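Local coordinates for spindle pole body-associated protein VIK1 (Saccharomyces cerevisiae, PDB 2O0A) that pairs with the minus-end-directed motor Kar3 and recruits it to microtubules, and ends in a motor-like domain with the kinesin fold but no nucleotide-binding site, at residues G24-C28 with V286-C291; D44-I50 with K60-P66; Q142-L146 with S169-I173. The contacts are given in a common frame with arbitrary orientation. Numbering follows the deposited sequence.

Interaction 1. Residues G24-C28 with V286-C291; sequences GTMRC and VQTQLC
Met-26, Cys-291 and Cys-28 build most of this contact between the start of the first strand of the domain and the end of its C-terminal helix. The segment 24-28 leaves helix 4-23 at Gly-24, whose positive phi (57/32) closes a Schellman motif; the chain then extends through Thr-25 and Met-26 into strand 27-32. The partner is the end of helix 276-289, then non-helical Leu-290 (-119/-58) and Cys-291, the last modelled residue. The backbones come nearest at Met-26 and Cys-291, CA to CA 4.7 Å. There Met-26 N donates to Cys-291 SG (3.1 Å, N-H...S 159°), with chi1 of Cys-291 at -86°; the sulphur also packs 3.6 Å from Met-26 CB and 3.9 Å from Thr-25 CA. Met-26 points its CA-CB bond toward the helix and folds as t, p, p, so that its CG lies 3.8 Å from Val-286 CG1 and 3.6 Å from Val-286 O, and its CE 4.0 Å from Leu-290 CB. Cys-28, chi1 t, sets its CB 3.4 Å from Gln-287 CG and 4.1 Å from Val-286 CG1. Gln-287 (m, t) sends its amide on to Lys-60 O. The last helix of the kinesin fold thus meets the first central strand just past helix 4-23, probably the neck that precedes kinesin-14 motor domains. Strand 265-270 lies alongside, Phe-266 meeting Met-26 and Val-286, while Phe-242 of helix 231-243 packs on Val-286 and Leu-290, and Arg-27 turns away to a salt bridge with Glu-21 of helix 4-23.

Interaction 2. Residues D44-I50 with K60-P66; sequences DYENGVI and KFNRVIP
A G1 beta bulge distinguishes this contact: Gly-48 (phi/psi 72/49) and Val-49 both face Asp-44, whose O lies 2.8 Å from Gly-48 N (a weak bond) and 3.1 Å from Val-49 N. Asp-44 OD1 accepts from Asn-47 N (2.9 Å), an Asx motif. Gly-48 is pressed against 60-66; a CB there would clash with Phe-61 O. Gly-48 O accepts from Phe-61 N (2.9 Å), beside the antiparallel non-hydrogen-bonded pair Val-49 and Lys-60 (CA-CA 4.5 Å). The backbones come equally near at Gly-48 and Arg-63 (CA-CA 4.5 Å); nearby, one water bridges Tyr-45 O (2.6 Å) and Val-64 N (3.0 Å), another Glu-46 OE1 (2.6 Å) and NH1 (3.1 Å) of Arg-63, whose NE forms a salt bridge with Glu-16. Val-64 (chi1 t) points toward the turn, its CG2 3.9 Å from Ile-50 CG1 and its CG1 3.6 Å from Tyr-45 CE1. Pro-66 CG makes a CH-pi contact over the Tyr-45 ring, 4.3 Å from its centroid. Ile-50 (m, t) brings CD1 to 3.7 Å from Phe-61 CE2. Kinesin motor domains carry such a small antiparallel sheet, here 41-44, 49-52 and 58-60, before strand 63-66 joins strand 27-32 of the main sheet; helix 276-289 touches Ile-50 and Phe-61 through Leu-280.

Interaction 3. Residues Q142-L146 with S169-I173; sequences QDMLL and SKLVI
Ser-169 opens the second segment in an extended conformation (-164/165), just past the hairpin strand 165-168, with its CA 6.1 Å from that of Asp-143. Its chi1 of 74° (p) places OG 2.8 Å from a water that also lies 2.9 Å from Asp-143 OD1 and 2.6 Å from Lys-170 O; its CB is 3.4 Å from Asp-143 OD2. Lys-170 (-57/130) follows and gives the one direct hydrogen bond between the segments, N to Asp-143 OD2 at 2.8 Å and nearly straight (177°). The carboxylate, with chi1 t, thus works on both sides, because its OD1 accepts from Leu-145 N (3.1 Å) in an Asx turn. That turn coincides with a type I beta turn from Asp-143 to Leu-146, closed by Leu-146 N to Asp-143 O at 3.1 Å. The motif ends strand 141-143, which pairs antiparallel with strand 126-136; the excursion from here to Ser-169 contains the hairpin of strands 157-160 and 165-168, consistent with the loop 8 lobe of kinesin motor domains. Lys-170 points its CA-CB bond toward the turn, but its chain leads away: CG is 4.0 Å from Leu-145 CB, and CB is 4.0 Å from Leu-146 CD2. Its O is 3.4 Å from Leu-145 CD1. Leu-171 turns away, onto Thr-129 of strand 126-136. Val-172 lies in strand 172-174 and is bonded through its backbone to Leu-130; its CG2 meets, at 3.8 Å, the CD1 of Leu-145, whose side chain is m, t.

Overall arrangement
Interactions 1 and 2 adjoin, with centres 15 Å apart. Cys-28 N lies 2.7 Å from Asn-62 OD1 and Gln-287 NE2 2.9 Å from Lys-60 O, both probable hydrogen bonds, so the strand start and helix end of interaction 1 join the link between the small sheet and strand 63-66. Interaction 3 stands on the other side of the chain's centre, its own centre 32 Å from that of interaction 1 and 36 Å from that of interaction 2, with nearest atoms about 23 and 25 Å away. The main mixed sheet is common to all three. No nucleotide site relates them, since this domain has none.

Interaction 1. Residues G24-C28 with V286-C291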
loop_
_atom_site.group_PDB
_atom_site.type_symbol
_atom_site.label_atom_id
_atom_site.label_comp_id
_atom_site.label_asym_id
_atom_site.label_seq_id
_atom_site.Cartn_x
_atom_site.Cartn_y
_atom_site.Cartn_z
ATOM N N GLY A 24 15.620 4.562 9.980
ATOM C CA GLY A 24 15.718 3.709 8.787
ATOM C C GLY A 24 14.778 2.520 8.862
ATOM O O GLY A 24 15.065 1.446 8.316
ATOM N N THR A 25 13.643 2.738 9.526
ATOM C CA THR A 25 12.663 1.701 9.818
ATOM C C THR A 25 11.834 1.379 8.574
ATOM O O THR A 25 11.489 2.281 7.808
ATOM C CB THR A 25 11.692 2.162 10.936
ATOM O OG1 THR A 25 12.423 2.837 11.972
ATOM C CG2 THR A 25 10.980 0.968 11.533
ATOM N N MET A 26 11.526 0.099 8.392
ATOM C CA MET A 26 10.633 -0.325 7.314
ATOM C C MET A 26 9.189 -0.115 7.772
ATOM O O MET A 26 8.755 -0.691 8.778
ATOM C CB MET A 26 10.880 -1.792 6.938
ATOM C CG MET A 26 9.907 -2.333 5.905
ATOM S SD MET A 26 9.975 -1.402 4.359
ATOM C CE MET A 26 11.554 -1.930 3.725
ATOM N N ARG A 27 8.451 0.718 7.034
ATOM C CA ARG A 27 7.089 1.085 7.418
ATOM C C ARG A 27 6.146 -0.103 7.326
ATOM O O ARG A 27 6.064 -0.775 6.293
ATOM C CB ARG A 27 6.578 2.216 6.521
ATOM C CG ARG A 27 7.134 3.563 6.863
ATOM C CD ARG A 27 6.807 4.585 5.782
ATOM N NE ARG A 27 7.350 5.891 6.145
ATOM C CZ ARG A 27 8.611 6.260 5.942
ATOM N NH1 ARG A 27 9.486 5.421 5.397
ATOM N NH2 ARG A 27 9.007 7.471 6.300
ATOM N N CYS A 28 5.445 -0.362 8.431
ATOM C CA CYS A 28 4.460 -1.443 8.510
ATOM C C CYS A 28 3.339 -1.012 9.446
ATOM O O CYS A 28 3.544 -0.773 10.642
ATOM C CB CYS A 28 5.114 -2.740 8.966
ATOM S SG CYS A 28 4.034 -4.176 8.888
ATOM N N VAL A 286 8.511 -8.485 7.960
ATOM C CA VAL A 286 8.626 -7.230 7.226
ATOM C C VAL A 286 9.532 -6.242 7.959
ATOM O O VAL A 286 10.396 -5.608 7.342
ATOM C CB VAL A 286 7.229 -6.597 6.973
ATOM C CG1 VAL A 286 7.345 -5.113 6.558
ATOM C CG2 VAL A 286 6.468 -7.399 5.935
ATOM N N GLN A 287 9.342 -6.142 9.272
ATOM C CA GLN A 287 10.001 -5.119 10.083
ATOM C C GLN A 287 11.357 -5.537 10.656
ATOM O O GLN A 287 12.034 -4.717 11.291
ATOM C CB GLN A 287 9.061 -4.662 11.210
ATOM C CG GLN A 287 7.771 -4.031 10.688
ATOM C CD GLN A 287 6.789 -3.695 11.793
ATOM O OE1 GLN A 287 6.822 -2.599 12.361
ATOM N NE2 GLN A 287 5.887 -4.627 12.087
ATOM N N THR A 288 11.753 -6.794 10.437
ATOM C CA THR A 288 13.045 -7.285 10.949
ATOM C C THR A 288 14.011 -7.808 9.877
ATOM O O THR A 288 15.233 -7.783 10.069
ATOM C CB THR A 288 12.880 -8.361 12.085
ATOM O OG1 THR A 288 12.175 -9.507 11.590
ATOM C CG2 THR A 288 12.146 -7.788 13.290
ATOM N N GLN A 289 13.472 -8.262 8.754
ATOM C CA GLN A 289 14.281 -8.922 7.731
ATOM C C GLN A 289 14.521 -8.064 6.486
ATOM O O GLN A 289 15.200 -8.496 5.551
ATOM C CB GLN A 289 13.663 -10.268 7.356
ATOM C CG GLN A 289 13.556 -11.253 8.515
ATOM C CD GLN A 289 13.363 -12.689 8.051
ATOM O OE1 GLN A 289 14.025 -13.150 7.117
ATOM N NE2 GLN A 289 12.463 -13.408 8.712
ATOM N N LEU A 290 13.959 -6.856 6.486
ATOM C CA LEU A 290 14.127 -5.909 5.379
ATOM C C LEU A 290 14.806 -4.618 5.856
ATOM O O LEU A 290 15.869 -4.253 5.354
ATOM C CB LEU A 290 12.782 -5.605 4.692
ATOM C CG LEU A 290 11.861 -6.740 4.205
ATOM C CD1 LEU A 290 10.505 -6.183 3.788
ATOM C CD2 LEU A 290 12.464 -7.566 3.064
ATOM N N CYS A 291 14.198 -3.937 6.828
ATOM C CA CYS A 291 14.743 -2.686 7.371
ATOM C C CYS A 291 16.142 -2.367 6.841
ATOM O O CYS A 291 16.477 -1.206 6.598
ATOM C CB CYS A 291 14.762 -2.719 8.902
ATOM S SG CYS A 291 13.221 -2.201 9.697
#

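Interaction 2. Residues D44-I50 with K60-P66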
loop_
_atom_site.group_PDB
_atom_site.type_symbol
_atom_site.label_atom_id
_atom_site.label_comp_id
_atom_site.label_asym_id
_atom_site.label_seq_id
_atom_site.Cartn_x
_atom_site.Cartn_y
_atom_site.Cartn_z
ATOM N N ASP A 44 -3.373 -1.898 21.346
ATOM C CA ASP A 44 -2.849 -0.668 21.920
ATOM C C ASP A 44 -2.693 0.366 20.794
ATOM O O ASP A 44 -1.676 0.404 20.100
ATOM C CB ASP A 44 -1.519 -0.950 22.634
ATOM C CG ASP A 44 -0.957 0.276 23.351
ATOM O OD1 ASP A 44 -1.402 1.414 23.051
ATOM O OD2 ASP A 44 -0.075 0.099 24.224
ATOM N N TYR A 45 -3.706 1.215 20.648
ATOM C CA TYR A 45 -3.751 2.177 19.546
ATOM C C TYR A 45 -2.813 3.368 19.775
ATOM O O TYR A 45 -2.461 4.076 18.832
ATOM C CB TYR A 45 -5.189 2.656 19.325
ATOM C CG TYR A 45 -6.146 1.582 18.835
ATOM C CD1 TYR A 45 -6.047 1.074 17.538
ATOM C CD2 TYR A 45 -7.157 1.077 19.658
ATOM C CE1 TYR A 45 -6.924 0.089 17.074
ATOM C CE2 TYR A 45 -8.055 0.088 19.193
ATOM C CZ TYR A 45 -7.917 -0.409 17.905
ATOM O OH TYR A 45 -8.787 -1.352 17.406
ATOM N N GLU A 46 -2.416 3.598 21.028
ATOM C CA GLU A 46 -1.459 4.667 21.334
ATOM C C GLU A 46 -0.022 4.267 21.007
ATOM O O GLU A 46 0.756 5.077 20.498
ATOM C CB GLU A 46 -1.555 5.107 22.806
ATOM C CG GLU A 46 -2.566 6.213 23.078
ATOM C CD GLU A 46 -2.097 7.579 22.614
ATOM O OE1 GLU A 46 -2.764 8.163 21.736
ATOM O OE2 GLU A 46 -1.066 8.068 23.126
ATOM N N ASN A 47 0.330 3.012 21.283
ATOM C CA ASN A 47 1.720 2.576 21.157
ATOM C C ASN A 47 1.959 1.644 19.978
ATOM O O ASN A 47 3.090 1.220 19.734
ATOM C CB ASN A 47 2.186 1.913 22.466
ATOM C CG ASN A 47 2.092 2.849 23.653
ATOM O OD1 ASN A 47 1.349 2.586 24.611
ATOM N ND2 ASN A 47 2.806 3.962 23.583
ATOM N N GLY A 48 0.877 1.328 19.258
ATOM C CA GLY A 48 0.960 0.557 18.021
ATOM C C GLY A 48 1.279 -0.900 18.275
ATOM O O GLY A 48 2.166 -1.467 17.653
ATOM N N VAL A 49 0.552 -1.503 19.201
ATOM C CA VAL A 49 0.832 -2.879 19.592
ATOM C C VAL A 49 -0.427 -3.733 19.452
ATOM O O VAL A 49 -1.500 -3.307 19.842
ATOM C CB VAL A 49 1.335 -2.951 21.063
ATOM C CG1 VAL A 49 1.765 -4.355 21.390
ATOM C CG2 VAL A 49 2.489 -1.985 21.283
ATOM N N ILE A 50 -0.283 -4.928 18.882
ATOM C CA ILE A 50 -1.321 -5.955 18.941
ATOM C C ILE A 50 -0.708 -7.151 19.668
ATOM O O ILE A 50 0.336 -7.668 19.258
ATOM C CB ILE A 50 -1.824 -6.389 17.547
ATOM C CG1 ILE A 50 -2.310 -5.172 16.757
ATOM C CG2 ILE A 50 -2.939 -7.450 17.670
ATOM C CD1 ILE A 50 -2.643 -5.484 15.303
ATOM N N LYS A 60 4.329 -5.405 17.110
ATOM C CA LYS A 60 4.376 -3.948 17.006
ATOM C C LYS A 60 4.272 -3.488 15.552
ATOM O O LYS A 60 4.635 -4.223 14.621
ATOM C CB LYS A 60 5.656 -3.402 17.642
ATOM C CG LYS A 60 5.774 -3.737 19.119
ATOM C CD LYS A 60 6.848 -2.911 19.786
ATOM C CE LYS A 60 7.585 -3.734 20.825
ATOM N NZ LYS A 60 8.900 -3.126 21.173
ATOM N N PHE A 61 3.777 -2.263 15.390
ATOM C CA PHE A 61 3.602 -1.638 14.084
ATOM C C PHE A 61 3.948 -0.172 14.247
ATOM O O PHE A 61 3.929 0.362 15.363
ATOM C CB PHE A 61 2.145 -1.748 13.651
ATOM C CG PHE A 61 1.702 -3.159 13.363
ATOM C CD1 PHE A 61 1.741 -3.654 12.069
ATOM C CD2 PHE A 61 1.253 -3.981 14.391
ATOM C CE1 PHE A 61 1.350 -4.953 11.799
ATOM C CE2 PHE A 61 0.856 -5.293 14.132
ATOM C CZ PHE A 61 0.900 -5.775 12.831
ATOM N N ASN A 62 4.241 0.509 13.142
ATOM C CA ASN A 62 4.444 1.945 13.258
ATOM C C ASN A 62 3.202 2.619 13.843
ATOM O O ASN A 62 3.302 3.542 14.668
ATOM C CB ASN A 62 4.866 2.542 11.913
ATOM C CG ASN A 62 6.195 1.982 11.437
ATOM O OD1 ASN A 62 6.244 1.248 10.471
ATOM N ND2 ASN A 62 7.268 2.277 12.164
ATOM N N ARG A 63 2.030 2.141 13.437
ATOM C CA ARG A 63 0.767 2.563 14.024
ATOM C C ARG A 63 -0.273 1.479 13.754
ATOM O O ARG A 63 -0.231 0.822 12.708
ATOM C CB ARG A 63 0.333 3.916 13.443
ATOM C CG ARG A 63 -0.978 4.452 13.988
ATOM C CD ARG A 63 -1.072 5.953 13.857
ATOM N NE ARG A 63 -0.190 6.698 14.768
ATOM C CZ ARG A 63 -0.442 6.914 16.058
ATOM N NH1 ARG A 63 -1.542 6.431 16.627
ATOM N NH2 ARG A 63 0.413 7.624 16.786
ATOM N N VAL A 64 -1.175 1.294 14.715
ATOM C CA VAL A 64 -2.359 0.437 14.597
ATOM C C VAL A 64 -3.559 1.359 14.457
ATOM O O VAL A 64 -3.840 2.205 15.313
ATOM C CB VAL A 64 -2.500 -0.517 15.816
ATOM C CG1 VAL A 64 -3.841 -1.251 15.772
ATOM C CG2 VAL A 64 -1.340 -1.489 15.808
ATOM N N ILE A 65 -4.247 1.222 13.333
ATOM C CA ILE A 65 -5.277 2.156 12.931
ATOM C C ILE A 65 -6.641 1.487 12.972
ATOM O O ILE A 65 -6.862 0.516 12.263
ATOM C CB ILE A 65 -4.992 2.655 11.475
ATOM C CG1 ILE A 65 -3.636 3.362 11.403
ATOM C CG2 ILE A 65 -6.096 3.565 10.988
ATOM C CD1 ILE A 65 -3.081 3.476 9.974
ATOM N N PRO A 66 -7.572 2.018 13.781
ATOM C CA PRO A 66 -8.895 1.401 13.864
ATOM C C PRO A 66 -9.838 1.840 12.743
ATOM O O PRO A 66 -10.189 3.019 12.647
ATOM C CB PRO A 66 -9.409 1.873 15.232
ATOM C CG PRO A 66 -8.731 3.192 15.443
ATOM C CD PRO A 66 -7.445 3.194 14.663
HETATM O O HOH W 1 -0.794 2.913 17.163
HETATM O O HOH W 2 -1.729 7.935 19.363
HETATM O O HOH W 3 4.874 0.451 17.829
#

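Interaction 3. Residues Q142-L146 with S169-I173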
loop_
_atom_site.group_PDB
_atom_site.type_symbol
_atom_site.label_atom_id
_atom_site.label_comp_id
_atom_site.label_asym_id
_atom_site.label_seq_id
_atom_site.Cartn_x
_atom_site.Cartn_y
_atom_site.Cartn_z
ATOM N N GLN A 142 -3.326 -10.072 -16.697
ATOM C CA GLN A 142 -4.483 -9.363 -17.218
ATOM C C GLN A 142 -4.254 -7.858 -17.150
ATOM O O GLN A 142 -3.717 -7.355 -16.165
ATOM C CB GLN A 142 -5.743 -9.762 -16.441
ATOM C CG GLN A 142 -7.028 -9.035 -16.837
ATOM C CD GLN A 142 -8.291 -9.796 -16.440
ATOM O OE1 GLN A 142 -9.295 -9.195 -16.055
ATOM N NE2 GLN A 142 -8.242 -11.121 -16.537
ATOM N N ASP A 143 -4.629 -7.164 -18.214
ATOM C CA ASP A 143 -4.619 -5.698 -18.219
ATOM C C ASP A 143 -5.960 -5.248 -17.673
ATOM O O ASP A 143 -6.993 -5.388 -18.330
ATOM C CB ASP A 143 -4.398 -5.180 -19.640
ATOM C CG ASP A 143 -4.162 -3.683 -19.694
ATOM O OD1 ASP A 143 -4.634 -2.965 -18.783
ATOM O OD2 ASP A 143 -3.506 -3.236 -20.644
ATOM N N MET A 144 -5.957 -4.719 -16.448
ATOM C CA MET A 144 -7.218 -4.379 -15.773
ATOM C C MET A 144 -7.913 -3.141 -16.338
ATOM O O MET A 144 -9.068 -2.847 -15.976
ATOM C CB MET A 144 -6.997 -4.245 -14.262
ATOM C CG MET A 144 -6.428 -5.486 -13.601
ATOM S SD MET A 144 -7.505 -6.914 -13.803
ATOM C CE MET A 144 -8.983 -6.317 -12.974
ATOM N N LEU A 145 -7.244 -2.436 -17.247
ATOM C CA LEU A 145 -7.846 -1.271 -17.890
ATOM C C LEU A 145 -8.488 -1.617 -19.237
ATOM O O LEU A 145 -9.022 -0.734 -19.921
ATOM C CB LEU A 145 -6.848 -0.116 -18.018
ATOM C CG LEU A 145 -6.274 0.423 -16.700
ATOM C CD1 LEU A 145 -5.472 1.680 -16.944
ATOM C CD2 LEU A 145 -7.358 0.648 -15.611
ATOM N N LEU A 146 -8.430 -2.904 -19.588
ATOM C CA LEU A 146 -9.080 -3.440 -20.784
ATOM C C LEU A 146 -10.010 -4.603 -20.427
ATOM O O LEU A 146 -10.139 -4.973 -19.257
ATOM C CB LEU A 146 -8.025 -3.889 -21.808
ATOM C CG LEU A 146 -6.965 -2.870 -22.252
ATOM C CD1 LEU A 146 -5.947 -3.489 -23.197
ATOM C CD2 LEU A 146 -7.583 -1.631 -22.877
ATOM N N SER A 169 1.207 -2.091 -20.818
ATOM C CA SER A 169 -0.217 -2.222 -20.559
ATOM C C SER A 169 -0.830 -0.856 -20.777
ATOM O O SER A 169 -0.117 0.149 -20.855
ATOM C CB SER A 169 -0.468 -2.704 -19.123
ATOM O OG SER A 169 -0.240 -1.662 -18.188
ATOM N N LYS A 170 -2.154 -0.826 -20.888
ATOM C CA LYS A 170 -2.880 0.410 -21.138
ATOM C C LYS A 170 -2.582 1.465 -20.079
ATOM O O LYS A 170 -2.670 1.194 -18.872
ATOM C CB LYS A 170 -4.376 0.125 -21.165
ATOM C CG LYS A 170 -5.247 1.352 -21.386
ATOM C CD LYS A 170 -5.044 1.966 -22.759
ATOM C CE LYS A 170 -5.814 3.278 -22.878
ATOM N NZ LYS A 170 -7.256 3.112 -22.521
ATOM N N LEU A 171 -2.248 2.664 -20.547
ATOM C CA LEU A 171 -1.979 3.808 -19.678
ATOM C C LEU A 171 -3.029 4.888 -19.898
ATOM O O LEU A 171 -3.348 5.248 -21.038
ATOM C CB LEU A 171 -0.580 4.368 -19.950
ATOM C CG LEU A 171 -0.123 5.543 -19.071
ATOM C CD1 LEU A 171 1.364 5.523 -18.817
ATOM C CD2 LEU A 171 -0.550 6.890 -19.640
ATOM N N VAL A 172 -3.565 5.400 -18.796
ATOM C CA VAL A 172 -4.567 6.459 -18.841
ATOM C C VAL A 172 -4.030 7.694 -18.131
ATOM O O VAL A 172 -3.418 7.603 -17.066
ATOM C CB VAL A 172 -5.884 6.019 -18.179
ATOM C CG1 VAL A 172 -6.899 7.152 -18.177
ATOM C CG2 VAL A 172 -6.465 4.778 -18.892
ATOM N N ILE A 173 -4.258 8.857 -18.735
ATOM C CA ILE A 173 -3.999 10.120 -18.064
ATOM C C ILE A 173 -5.266 10.528 -17.312
ATOM O O ILE A 173 -6.328 10.666 -17.913
ATOM C CB ILE A 173 -3.576 11.195 -19.071
ATOM C CG1 ILE A 173 -2.263 10.773 -19.733
ATOM C CG2 ILE A 173 -3.439 12.530 -18.347
ATOM C CD1 ILE A 173 -1.800 11.675 -20.861
HETATM O O HOH W 4 -2.908 -1.016 -17.475
#